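Local atomic coordinates of rhamnonate dehydratase (Gibberella zeae PH-1, PDB entry 3FXG), a protein that probably catalyses the magnesium-dependent dehydration of rhamnonate, as a member of the enolase superfamily with a metal ion bound in its barrel domain. Residues A13-I18 with L68-A73; P151-I156 with S331-I336; F364-I369 with G386-P391. All blocks are in the same frame, centred on the assembly; numbering follows the deposited sequence.

Contact 1 of 3, residues A13-I18 with L68-A73; sequences AIRSFI and LVEIEA
Strands 13-18 and 68-73 pair in the antiparallel sheet of the enolase-superfamily N-terminal domain, with R15, E70 and E72 forming a salt-bridge network on one sheet face. The segment axes run at 163° to each other, and the hydrogen-bonded pairs are A13 with E72, R15 with E70 and F17 with L68. The R15 chain bends at chi3 (-72°), which turns NE toward E70. R15 NE donates to E70 OE1 at 3.0 Å, almost in the guanidinium plane and nearly straight at 167°. Beyond it, R15 NH1 and NH2 both converge on E72 OE1, each at 3.1 Å but more bent; the NH2 bond uses the anti lone pair, whereas NH1 comes from above the carboxylate plane. E70 OE1 also sits at the edge of the F17 ring, 3.3 Å from F17 CE2. The other face is apolar apart from S16, whose OG bonds to H94: I14 CD1 packs 3.9 Å from V69 CG1, and V69 and I71 pack on helix 128-148. Three guanidinium nitrogens thus share two carboxylate oxygens, one from each acid, which fixes the rotation of the R15 head group and should favour the ionised form of both glutamates.

Contact 2 of 3, residues P151-I156 with S331-I336; sequences PVYRLI and SYHFQI
H333 points its imidazole into the turn 151-156, where the CD2-NE2 edge of the ring meets Y153 N and P151 CB. H333 CD2 lies 3.1 Å from Y153 N, which sits in the plane of the imidazole, and 3.6 Å from V152 CB; at the NE2 corner P151 CB approaches to 4.0 Å. On H333, CG is anti to the carbonyl carbon (chi1 -80°), beside the backbone N, and the ring is further held by ND1 bonding to P329 O. The Y153 side chain crosses that of H333 at about a right angle, and the same CD2 of H333 meets the tyrosine edge 3.7 Å from Y153 CD2. With planes at 57° and centroids 5.8 Å apart, the two rings are neither stacked nor edge-to-face. Y153 CG takes the crowded position between backbone N and carbonyl carbon (chi1 82°); its CB lies 3.6 Å from I336 CG2, and its hydroxyl bonds to D381. At the end of the turn, I156 CD1 rests 3.8 Å from H333 O, close to the backbone of F334. The contact is packing of the imidazole against backbone and aliphatic atoms, with methyls of I156 and I336 alongside. It sets the link between helix 128-148 and strand 163-169 against helix 329-335, with V152 and F334 both reaching L305 of helix 305-316 and I156 touching W141 of helix 128-148.

Contact 3 of 3, residues F364-I369 with G386-P391; sequences FIDEPI and GLTINP
The F364 ring has L387 over one face: L387 CB lies 3.9 Å from the ring centroid and only 16° off the normal, a CH-pi contact. L387 CD1 lies over the same face, 3.7 Å from F364 CE2. At the ring edge, near its plane, lie the backbone of T388 and I389 N, and I389 CG1 approaches F364 CE1. L387 also reaches the following residues, its CD2 lying 3.8 Å from E367 CA. The two backbones meet in a single bridge between F364 and I389. There I365 N donates to T388 O at 3.0 Å, nearly along the C=O axis. The next residue, D366, carries the polar part. Its CG lies between backbone N and carbonyl carbon (chi1 50°), and OD1 accepts T388 N at 2.9 Å through its syn lone pair. The T388 hydroxyl probably donates to D366 OD2, but its modelled place is less sure. One water donates to both D366 O and G386 O, each at 2.6 Å. I365 CG2 packs 3.4 Å from N390 CB, and N390 caps the helix that follows by its bond to A392 while also holding D362. F364 also packs on F80 and T82 of strand 78-84, while L387 and P368 touch helix 329-335, so the loop pair lies between the N-terminal sheet and the barrel domain. Beyond the single bridge, side-chain and water bonds join the loops, and the N-H of T388, with a long, weak ion pair from K382, would be expected to favour the charged form of D366.

In the fold
From the N terminus, contact 1 comes first, closing a loop of 49 residues between strands 11-19 and 66-73 of the N-terminal sheet. Contact 2 then opens after helix 128-148 and closes 174 residues later at helix 329-335, so most of the barrel strands lie inside its loop. Contact 3 follows with a short closure of 16 residues around strand 374-376. The three run in series, without nesting or crossing. Contact 3 touches both others: I389 packs on L68 and E70 of contact 1, and P368 O meets the Y332 ring of contact 2. Contacts 1 and 2 remain about 12 Å apart at their nearest atoms, leaving 364-369 and 386-391 to bridge sheet and barrel.

Contact 1 of 3, residues A13-I18 with L68-A73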
loop_
_atom_site.group_PDB
_atom_site.type_symbol
_atom_site.label_atom_id
_atom_site.label_comp_id
_atom_site.label_asym_id
_atom_site.label_seq_id
_atom_site.Cartn_x
_atom_site.Cartn_y
_atom_site.Cartn_z
ATOM N N ALA A 13 43.580 -30.473 -5.382
ATOM C CA ALA A 13 42.670 -31.424 -5.997
ATOM C C ALA A 13 41.349 -31.550 -5.255
ATOM O O ALA A 13 41.230 -31.162 -4.091
ATOM C CB ALA A 13 43.341 -32.794 -6.080
ATOM N N ILE A 14 40.352 -32.086 -5.952
ATOM C CA ILE A 14 39.043 -32.307 -5.363
ATOM C C ILE A 14 38.573 -33.698 -5.766
ATOM O O ILE A 14 38.693 -34.098 -6.926
ATOM C CB ILE A 14 38.011 -31.246 -5.826
ATOM C CG1 ILE A 14 36.652 -31.528 -5.178
ATOM C CG2 ILE A 14 37.890 -31.248 -7.337
ATOM C CD1 ILE A 14 35.662 -30.376 -5.292
ATOM N N ARG A 15 38.065 -34.444 -4.794
ATOM C CA ARG A 15 37.580 -35.794 -5.032
ATOM C C ARG A 15 36.163 -35.909 -4.479
ATOM O O ARG A 15 35.813 -35.232 -3.516
ATOM C CB ARG A 15 38.491 -36.810 -4.330
ATOM C CG ARG A 15 39.939 -36.828 -4.819
ATOM C CD ARG A 15 40.780 -37.827 -4.023
ATOM N NE ARG A 15 41.049 -37.381 -2.653
ATOM C CZ ARG A 15 42.049 -36.570 -2.308
ATOM N NH1 ARG A 15 42.887 -36.110 -3.229
ATOM N NH2 ARG A 15 42.215 -36.218 -1.038
ATOM N N SER A 16 35.341 -36.751 -5.097
ATOM C CA SER A 16 33.978 -36.946 -4.618
ATOM C C SER A 16 33.678 -38.432 -4.563
ATOM O O SER A 16 34.187 -39.212 -5.372
ATOM C CB SER A 16 32.963 -36.233 -5.523
ATOM O OG SER A 16 32.902 -36.821 -6.806
ATOM N N PHE A 17 32.854 -38.815 -3.598
ATOM C CA PHE A 17 32.485 -40.208 -3.402
ATOM C C PHE A 17 31.006 -40.333 -3.101
ATOM O O PHE A 17 30.405 -39.442 -2.500
ATOM C CB PHE A 17 33.250 -40.793 -2.212
ATOM C CG PHE A 17 34.737 -40.716 -2.342
ATOM C CD1 PHE A 17 35.451 -41.751 -2.935
ATOM C CD2 PHE A 17 35.429 -39.600 -1.878
ATOM C CE1 PHE A 17 36.835 -41.679 -3.065
ATOM C CE2 PHE A 17 36.814 -39.516 -2.004
ATOM C CZ PHE A 17 37.517 -40.559 -2.599
ATOM N N ILE A 18 30.423 -41.447 -3.520
ATOM C CA ILE A 18 29.026 -41.723 -3.234
ATOM C C ILE A 18 29.085 -42.639 -2.018
ATOM O O ILE A 18 29.919 -43.544 -1.964
ATOM C CB ILE A 18 28.352 -42.467 -4.394
ATOM C CG1 ILE A 18 28.310 -41.557 -5.625
ATOM C CG2 ILE A 18 26.954 -42.911 -3.986
ATOM C CD1 ILE A 18 27.953 -42.271 -6.899
ATOM N N LEU A 68 30.240 -37.474 -0.623
ATOM C CA LEU A 68 31.298 -36.837 0.148
ATOM C C LEU A 68 32.255 -36.112 -0.780
ATOM O O LEU A 68 32.588 -36.603 -1.857
ATOM C CB LEU A 68 32.084 -37.887 0.943
ATOM C CG LEU A 68 33.298 -37.382 1.729
ATOM C CD1 LEU A 68 32.843 -36.836 3.068
ATOM C CD2 LEU A 68 34.289 -38.517 1.942
ATOM N N VAL A 69 32.702 -34.941 -0.353
ATOM C CA VAL A 69 33.642 -34.161 -1.139
ATOM C C VAL A 69 34.922 -33.964 -0.340
ATOM O O VAL A 69 34.876 -33.652 0.850
ATOM C CB VAL A 69 33.059 -32.774 -1.496
ATOM C CG1 VAL A 69 34.140 -31.889 -2.095
ATOM C CG2 VAL A 69 31.902 -32.934 -2.473
ATOM N N GLU A 70 36.063 -34.164 -0.991
ATOM C CA GLU A 70 37.350 -33.958 -0.341
ATOM C C GLU A 70 38.109 -32.911 -1.144
ATOM O O GLU A 70 38.179 -32.992 -2.369
ATOM C CB GLU A 70 38.183 -35.246 -0.307
ATOM C CG GLU A 70 37.580 -36.407 0.472
ATOM C CD GLU A 70 38.568 -37.558 0.645
ATOM O OE1 GLU A 70 39.221 -37.932 -0.350
ATOM O OE2 GLU A 70 38.688 -38.091 1.767
ATOM N N ILE A 71 38.662 -31.920 -0.456
ATOM C CA ILE A 71 39.438 -30.888 -1.125
ATOM C C ILE A 71 40.828 -30.918 -0.501
ATOM O O ILE A 71 40.982 -30.688 0.696
ATOM C CB ILE A 71 38.804 -29.495 -0.942
ATOM C CG1 ILE A 71 37.403 -29.485 -1.560
ATOM C CG2 ILE A 71 39.683 -28.428 -1.599
ATOM C CD1 ILE A 71 36.643 -28.180 -1.350
ATOM N N GLU A 72 41.831 -31.231 -1.312
ATOM C CA GLU A 72 43.202 -31.315 -0.821
ATOM C C GLU A 72 44.012 -30.091 -1.208
ATOM O O GLU A 72 44.001 -29.671 -2.366
ATOM C CB GLU A 72 43.885 -32.570 -1.367
ATOM C CG GLU A 72 45.250 -32.836 -0.749
ATOM C CD GLU A 72 45.862 -34.136 -1.225
ATOM O OE1 GLU A 72 45.136 -35.149 -1.268
ATOM O OE2 GLU A 72 47.069 -34.145 -1.544
ATOM N N ALA A 73 44.708 -29.523 -0.229
ATOM C CA ALA A 73 45.541 -28.347 -0.454
ATOM C C ALA A 73 46.952 -28.792 -0.832
ATOM O O ALA A 73 47.308 -29.961 -0.666
ATOM C CB ALA A 73 45.581 -27.478 0.805
#

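Contact 2 of 3, residues P151-I156 with S331-I336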
loop_
_atom_site.group_PDB
_atom_site.type_symbol
_atom_site.label_atom_id
_atom_site.label_comp_id
_atom_site.label_asym_id
_atom_site.label_seq_id
_atom_site.Cartn_x
_atom_site.Cartn_y
_atom_site.Cartn_z
ATOM N N PRO A 151 38.833 -24.404 15.157
ATOM C CA PRO A 151 37.488 -24.911 14.866
ATOM C C PRO A 151 36.850 -23.882 13.941
ATOM O O PRO A 151 37.201 -22.706 14.001
ATOM C CB PRO A 151 36.808 -24.924 16.237
ATOM C CG PRO A 151 37.963 -24.950 17.221
ATOM C CD PRO A 151 38.963 -24.037 16.577
ATOM N N VAL A 152 35.923 -24.304 13.091
ATOM C CA VAL A 152 35.277 -23.362 12.176
ATOM C C VAL A 152 34.590 -22.207 12.901
ATOM O O VAL A 152 34.659 -21.060 12.455
ATOM C CB VAL A 152 34.241 -24.074 11.269
ATOM C CG1 VAL A 152 33.403 -23.050 10.505
ATOM C CG2 VAL A 152 34.961 -24.980 10.282
ATOM N N TYR A 153 33.939 -22.492 14.026
ATOM C CA TYR A 153 33.239 -21.433 14.744
ATOM C C TYR A 153 34.160 -20.291 15.177
ATOM O O TYR A 153 33.731 -19.142 15.261
ATOM C CB TYR A 153 32.460 -22.015 15.939
ATOM C CG TYR A 153 33.243 -22.267 17.217
ATOM C CD1 TYR A 153 33.346 -21.278 18.197
ATOM C CD2 TYR A 153 33.822 -23.512 17.473
ATOM C CE1 TYR A 153 33.997 -21.523 19.408
ATOM C CE2 TYR A 153 34.482 -23.768 18.685
ATOM C CZ TYR A 153 34.560 -22.768 19.647
ATOM O OH TYR A 153 35.171 -23.012 20.856
ATOM N N ARG A 154 35.429 -20.598 15.429
ATOM C CA ARG A 154 36.389 -19.570 15.835
ATOM C C ARG A 154 36.829 -18.706 14.653
ATOM O O ARG A 154 37.527 -17.704 14.834
ATOM C CB ARG A 154 37.628 -20.211 16.469
ATOM C CG ARG A 154 37.382 -20.872 17.809
ATOM C CD ARG A 154 36.970 -19.859 18.867
ATOM N NE ARG A 154 36.914 -20.469 20.192
ATOM C CZ ARG A 154 36.374 -19.895 21.262
ATOM N NH1 ARG A 154 35.836 -18.683 21.173
ATOM N NH2 ARG A 154 36.357 -20.540 22.419
ATOM N N LEU A 155 36.422 -19.100 13.450
ATOM C CA LEU A 155 36.774 -18.371 12.233
ATOM C C LEU A 155 35.620 -17.524 11.693
ATOM O O LEU A 155 35.816 -16.707 10.797
ATOM C CB LEU A 155 37.203 -19.352 11.136
ATOM C CG LEU A 155 38.399 -20.267 11.412
ATOM C CD1 LEU A 155 38.675 -21.133 10.182
ATOM C CD2 LEU A 155 39.612 -19.419 11.752
ATOM N N ILE A 156 34.423 -17.712 12.236
ATOM C CA ILE A 156 33.269 -16.971 11.735
ATOM C C ILE A 156 32.538 -16.103 12.756
ATOM O O ILE A 156 31.331 -15.889 12.643
ATOM C CB ILE A 156 32.249 -17.930 11.089
ATOM C CG1 ILE A 156 31.788 -18.971 12.111
ATOM C CG2 ILE A 156 32.878 -18.623 9.886
ATOM C CD1 ILE A 156 30.707 -19.906 11.592
ATOM N N SER A 331 25.959 -27.123 11.346
ATOM C CA SER A 331 25.032 -26.163 11.923
ATOM C C SER A 331 25.472 -25.766 13.332
ATOM O O SER A 331 25.274 -24.625 13.744
ATOM C CB SER A 331 23.612 -26.735 11.949
ATOM O OG SER A 331 23.591 -28.029 12.525
ATOM N N TYR A 332 26.086 -26.691 14.067
ATOM C CA TYR A 332 26.530 -26.375 15.423
ATOM C C TYR A 332 27.522 -25.217 15.428
ATOM O O TYR A 332 27.391 -24.282 16.217
ATOM C CB TYR A 332 27.182 -27.594 16.096
ATOM C CG TYR A 332 26.333 -28.845 16.071
ATOM C CD1 TYR A 332 24.949 -28.771 15.914
ATOM C CD2 TYR A 332 26.914 -30.109 16.201
ATOM C CE1 TYR A 332 24.166 -29.916 15.882
ATOM C CE2 TYR A 332 26.136 -31.264 16.172
ATOM C CZ TYR A 332 24.765 -31.156 16.010
ATOM O OH TYR A 332 23.983 -32.286 15.961
ATOM N N HIS A 333 28.511 -25.276 14.542
ATOM C CA HIS A 333 29.516 -24.224 14.483
ATOM C C HIS A 333 28.905 -22.881 14.114
ATOM O O HIS A 333 29.387 -21.831 14.536
ATOM C CB HIS A 333 30.619 -24.591 13.487
ATOM C CG HIS A 333 31.632 -25.551 14.033
ATOM N ND1 HIS A 333 31.355 -26.883 14.259
ATOM C CD2 HIS A 333 32.927 -25.373 14.388
ATOM C CE1 HIS A 333 32.436 -27.484 14.724
ATOM N NE2 HIS A 333 33.404 -26.590 14.811
ATOM N N PHE A 334 27.837 -22.922 13.329
ATOM C CA PHE A 334 27.163 -21.700 12.922
ATOM C C PHE A 334 26.319 -21.140 14.066
ATOM O O PHE A 334 26.446 -19.969 14.423
ATOM C CB PHE A 334 26.272 -21.972 11.709
ATOM C CG PHE A 334 25.455 -20.790 11.288
ATOM C CD1 PHE A 334 26.051 -19.700 10.671
ATOM C CD2 PHE A 334 24.087 -20.756 11.540
ATOM C CE1 PHE A 334 25.297 -18.586 10.312
ATOM C CE2 PHE A 334 23.325 -19.646 11.185
ATOM C CZ PHE A 334 23.934 -18.561 10.571
ATOM N N GLN A 335 25.462 -21.980 14.641
ATOM C CA GLN A 335 24.586 -21.560 15.733
ATOM C C GLN A 335 25.295 -20.984 16.947
ATOM O O GLN A 335 24.787 -20.075 17.601
ATOM C CB GLN A 335 23.711 -22.727 16.209
ATOM C CG GLN A 335 22.585 -23.106 15.270
ATOM C CD GLN A 335 21.841 -21.897 14.740
ATOM O OE1 GLN A 335 22.343 -21.188 13.870
ATOM N NE2 GLN A 335 20.644 -21.650 15.266
ATOM N N ILE A 336 26.469 -21.515 17.257
ATOM C CA ILE A 336 27.214 -21.062 18.423
ATOM C C ILE A 336 27.913 -19.718 18.209
ATOM O O ILE A 336 28.353 -19.089 19.168
ATOM C CB ILE A 336 28.281 -22.120 18.813
ATOM C CG1 ILE A 336 28.672 -21.971 20.283
ATOM C CG2 ILE A 336 29.511 -21.969 17.930
ATOM C CD1 ILE A 336 27.577 -22.390 21.238
#

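Contact 3 of 3, residues F364-I369 with G386-P391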
loop_
_atom_site.group_PDB
_atom_site.type_symbol
_atom_site.label_atom_id
_atom_site.label_comp_id
_atom_site.label_asym_id
_atom_site.label_seq_id
_atom_site.Cartn_x
_atom_site.Cartn_y
_atom_site.Cartn_z
ATOM N N PHE A 364 31.411 -41.047 10.285
ATOM C CA PHE A 364 32.421 -40.442 11.149
ATOM C C PHE A 364 32.488 -41.199 12.472
ATOM O O PHE A 364 31.541 -41.894 12.843
ATOM C CB PHE A 364 32.076 -38.972 11.401
ATOM C CG PHE A 364 31.890 -38.176 10.138
ATOM C CD1 PHE A 364 32.954 -37.976 9.265
ATOM C CD2 PHE A 364 30.645 -37.654 9.806
ATOM C CE1 PHE A 364 32.783 -37.267 8.078
ATOM C CE2 PHE A 364 30.461 -36.943 8.619
ATOM C CZ PHE A 364 31.532 -36.751 7.755
ATOM N N ILE A 365 33.599 -41.057 13.187
ATOM C CA ILE A 365 33.763 -41.756 14.459
ATOM C C ILE A 365 33.625 -40.867 15.694
ATOM O O ILE A 365 33.521 -41.372 16.813
ATOM C CB ILE A 365 35.143 -42.443 14.542
ATOM C CG1 ILE A 365 36.248 -41.392 14.517
ATOM C CG2 ILE A 365 35.321 -43.408 13.385
ATOM C CD1 ILE A 365 37.653 -41.970 14.534
ATOM N N ASP A 366 33.611 -39.552 15.493
ATOM C CA ASP A 366 33.540 -38.627 16.620
ATOM C C ASP A 366 32.530 -37.485 16.505
ATOM O O ASP A 366 32.802 -36.368 16.950
ATOM C CB ASP A 366 34.926 -38.032 16.861
ATOM C CG ASP A 366 35.548 -37.483 15.592
ATOM O OD1 ASP A 366 34.837 -37.406 14.563
ATOM O OD2 ASP A 366 36.745 -37.124 15.623
ATOM N N GLU A 367 31.369 -37.753 15.925
ATOM C CA GLU A 367 30.360 -36.712 15.794
ATOM C C GLU A 367 29.847 -36.349 17.189
ATOM O O GLU A 367 29.456 -37.226 17.956
ATOM C CB GLU A 367 29.197 -37.212 14.932
ATOM C CG GLU A 367 28.184 -36.142 14.550
ATOM C CD GLU A 367 26.943 -36.722 13.885
ATOM O OE1 GLU A 367 27.084 -37.484 12.904
ATOM O OE2 GLU A 367 25.826 -36.411 14.346
ATOM N N PRO A 368 29.870 -35.054 17.547
ATOM C CA PRO A 368 29.380 -34.653 18.870
ATOM C C PRO A 368 27.855 -34.767 18.869
ATOM O O PRO A 368 27.193 -34.229 17.984
ATOM C CB PRO A 368 29.866 -33.212 18.993
ATOM C CG PRO A 368 29.820 -32.728 17.573
ATOM C CD PRO A 368 30.409 -33.898 16.811
ATOM N N ILE A 369 27.301 -35.472 19.848
ATOM C CA ILE A 369 25.855 -35.666 19.912
ATOM C C ILE A 369 25.235 -35.131 21.200
ATOM O O ILE A 369 25.768 -35.332 22.286
ATOM C CB ILE A 369 25.514 -37.165 19.753
ATOM C CG1 ILE A 369 25.983 -37.649 18.380
ATOM C CG2 ILE A 369 24.015 -37.390 19.906
ATOM C CD1 ILE A 369 25.906 -39.146 18.200
ATOM N N GLY A 386 35.658 -30.684 12.871
ATOM C CA GLY A 386 35.949 -31.737 13.834
ATOM C C GLY A 386 35.456 -33.148 13.583
ATOM O O GLY A 386 35.381 -33.948 14.518
ATOM N N LEU A 387 35.131 -33.470 12.338
ATOM C CA LEU A 387 34.649 -34.807 12.014
ATOM C C LEU A 387 35.758 -35.649 11.398
ATOM O O LEU A 387 36.422 -35.225 10.455
ATOM C CB LEU A 387 33.462 -34.722 11.053
ATOM C CG LEU A 387 32.206 -34.064 11.626
ATOM C CD1 LEU A 387 31.201 -33.815 10.514
ATOM C CD2 LEU A 387 31.607 -34.954 12.703
ATOM N N THR A 388 35.955 -36.844 11.943
ATOM C CA THR A 388 36.987 -37.742 11.450
ATOM C C THR A 388 36.344 -38.948 10.779
ATOM O O THR A 388 35.547 -39.664 11.388
ATOM C CB THR A 388 37.889 -38.222 12.596
ATOM O OG1 THR A 388 37.102 -38.948 13.545
ATOM C CG2 THR A 388 38.517 -37.040 13.301
ATOM N N ILE A 389 36.693 -39.165 9.518
ATOM C CA ILE A 389 36.139 -40.271 8.756
ATOM C C ILE A 389 36.473 -41.629 9.360
ATOM O O ILE A 389 37.616 -41.904 9.732
ATOM C CB ILE A 389 36.627 -40.220 7.291
ATOM C CG1 ILE A 389 36.106 -38.943 6.625
ATOM C CG2 ILE A 389 36.149 -41.450 6.532
ATOM C CD1 ILE A 389 36.556 -38.759 5.191
ATOM N N ASN A 390 35.451 -42.469 9.465
ATOM C CA ASN A 390 35.594 -43.814 10.002
ATOM C C ASN A 390 36.309 -44.670 8.953
ATOM O O ASN A 390 35.797 -44.865 7.853
ATOM C CB ASN A 390 34.202 -44.377 10.308
ATOM C CG ASN A 390 34.235 -45.822 10.756
ATOM O OD1 ASN A 390 35.298 -46.386 11.003
ATOM N ND2 ASN A 390 33.059 -46.428 10.870
ATOM N N PRO A 391 37.511 -45.180 9.278
ATOM C CA PRO A 391 38.283 -46.011 8.348
ATOM C C PRO A 391 37.448 -47.113 7.705
ATOM O O PRO A 391 37.599 -47.411 6.521
ATOM C CB PRO A 391 39.395 -46.571 9.232
ATOM C CG PRO A 391 39.635 -45.456 10.196
ATOM C CD PRO A 391 38.220 -45.041 10.563
HETATM O O HOH W 1 34.335 -34.268 16.870
#